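Local coordinates for protein sortase (Actinomyces oris, PDB 2XWG) that probably acts as a class C sortase, a membrane-bound cysteine transpeptidase that joins pilin subunits during fimbrial assembly on the bacterial surface, at residues E194-D197 with S198-K201. Numbering follows the deposited sequence.
Sequences EETD and SLRK
Leu199 N donates a hydrogen bond to Thr196 O at 3.0 Å, with an N-H...O angle of 159°, and Leu199 CB packs against the same Thr196 O at 3.5 Å. One residue on, Arg200 N reaches Asp197 O at 3.5 Å, a weak bond. Together these i to i+3 bonds, the second of them weak, mark a single short 3-10 turn at Asp197 to Leu199, here in the loop between strand 179-191 and strand 206-214 of the sortase domain.

The side chains of Thr196 and Leu199 cross at roughly a right angle, Thr196 OG1 coming within 4.0 Å of Leu199 CD1. That contact is looser; the hydroxyl donates a hydrogen bond to Ile74 O, while buried Leu199 packs on Ile74 and on Leu224 of strand 221-229.

Asp197 meets Arg200 mainly through its carbonyl oxygen. Arg200 CG, anti to its own carbonyl carbon (chi1 -54°), is brought to 3.0 Å from Asp197 O, and Arg200 CD lies against the same oxygen at 3.1 Å. A bend at chi3 (58°) then turns the guanidinium, whose NH1 hydrogen-bonds Ala72 O; Asp197 O sits at the guanidinium's edge, near its plane. The Asp197 carboxylate forms no salt bridge with it: Asp197 OD1 stays 5.2 Å from Arg200 NE. With an alanine in place of Arg200, Asp197 O would probably lose the cover of CG and CD, and Ala72 O would lose this donor.

Chemically, the turn appears to be held mainly by main-chain bonds; the opposite charges of Asp197 and Arg200 may attract weakly at their separation but do not pair, while Thr196 and Arg200 tie the turn to the segment carrying Ala72 and Ile74.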
loop_
_atom_site.group_PDB
_atom_site.type_symbol
_atom_site.label_atom_id
_atom_site.label_comp_id
_atom_site.label_asym_id
_atom_site.label_seq_id
_atom_site.Cartn_x
_atom_site.Cartn_y
_atom_site.Cartn_z
ATOM N N GLU A 194 15.967 -2.368 6.479
ATOM C CA GLU A 194 16.225 -0.992 6.878
ATOM C C GLU A 194 16.379 -0.083 5.655
ATOM O O GLU A 194 16.300 1.148 5.770
ATOM C CB GLU A 194 17.421 -0.908 7.846
ATOM C CG GLU A 194 18.731 -1.520 7.335
ATOM C CD GLU A 194 18.794 -3.052 7.447
ATOM O OE1 GLU A 194 18.033 -3.636 8.272
ATOM O OE2 GLU A 194 19.617 -3.658 6.708
ATOM N N GLU A 195 16.558 -0.703 4.488
ATOM C CA GLU A 195 16.717 0.016 3.228
ATOM C C GLU A 195 15.374 0.523 2.686
ATOM O O GLU A 195 14.721 -0.128 1.861
ATOM C CB GLU A 195 17.417 -0.868 2.196
ATOM C CG GLU A 195 18.882 -1.183 2.540
ATOM C CD GLU A 195 19.522 -2.194 1.584
ATOM O OE1 GLU A 195 19.036 -2.330 0.432
ATOM O OE2 GLU A 195 20.513 -2.856 1.986
ATOM N N THR A 196 15.005 1.719 3.125
ATOM C CA THR A 196 13.658 2.250 2.957
ATOM C C THR A 196 13.519 3.414 1.958
ATOM O O THR A 196 12.408 3.761 1.555
ATOM C CB THR A 196 13.157 2.698 4.321
ATOM O OG1 THR A 196 12.152 1.783 4.762
ATOM C CG2 THR A 196 12.628 4.127 4.283
ATOM N N ASP A 197 14.644 4.002 1.545
ATOM C CA ASP A 197 14.633 5.184 0.673
ATOM C C ASP A 197 13.671 5.125 -0.513
ATOM O O ASP A 197 13.191 6.172 -0.965
ATOM C CB ASP A 197 16.036 5.482 0.136
ATOM C CG ASP A 197 16.967 6.018 1.200
ATOM O OD1 ASP A 197 16.459 6.424 2.274
ATOM O OD2 ASP A 197 18.202 6.038 0.956
ATOM N N SER A 198 13.399 3.923 -1.029
ATOM C CA SER A 198 12.642 3.811 -2.280
ATOM C C SER A 198 11.125 3.772 -2.096
ATOM O O SER A 198 10.384 3.550 -3.059
ATOM C CB SER A 198 13.118 2.626 -3.127
ATOM O OG SER A 198 12.817 1.399 -2.498
ATOM N N LEU A 199 10.683 4.010 -0.861
ATOM C CA LEU A 199 9.264 4.085 -0.527
ATOM C C LEU A 199 8.803 5.550 -0.389
ATOM O O LEU A 199 7.637 5.830 -0.104
ATOM C CB LEU A 199 8.992 3.328 0.784
ATOM C CG LEU A 199 9.417 1.860 0.882
ATOM C CD1 LEU A 199 9.106 1.310 2.260
ATOM C CD2 LEU A 199 8.776 0.997 -0.217
ATOM N N ARG A 200 9.732 6.477 -0.595
ATOM C CA ARG A 200 9.482 7.905 -0.425
ATOM C C ARG A 200 8.734 8.473 -1.626
ATOM O O ARG A 200 8.804 7.911 -2.723
ATOM C CB ARG A 200 10.824 8.625 -0.246
ATOM C CG ARG A 200 11.670 8.041 0.882
ATOM C CD ARG A 200 13.067 8.653 0.949
ATOM N NE ARG A 200 12.989 10.097 1.116
ATOM C CZ ARG A 200 12.562 10.698 2.222
ATOM N NH1 ARG A 200 12.174 9.972 3.273
ATOM N NH2 ARG A 200 12.518 12.027 2.273
ATOM N N LYS A 201 8.026 9.588 -1.438
ATOM C CA LYS A 201 7.384 10.256 -2.570
ATOM C C LYS A 201 8.377 10.509 -3.696
ATOM O O LYS A 201 9.508 10.936 -3.457
ATOM C CB LYS A 201 6.767 11.593 -2.150
ATOM C CG LYS A 201 5.443 11.486 -1.414
ATOM C CD LYS A 201 5.223 12.707 -0.534
ATOM C CE LYS A 201 5.395 13.984 -1.346
ATOM N NZ LYS A 201 5.618 15.165 -0.464
#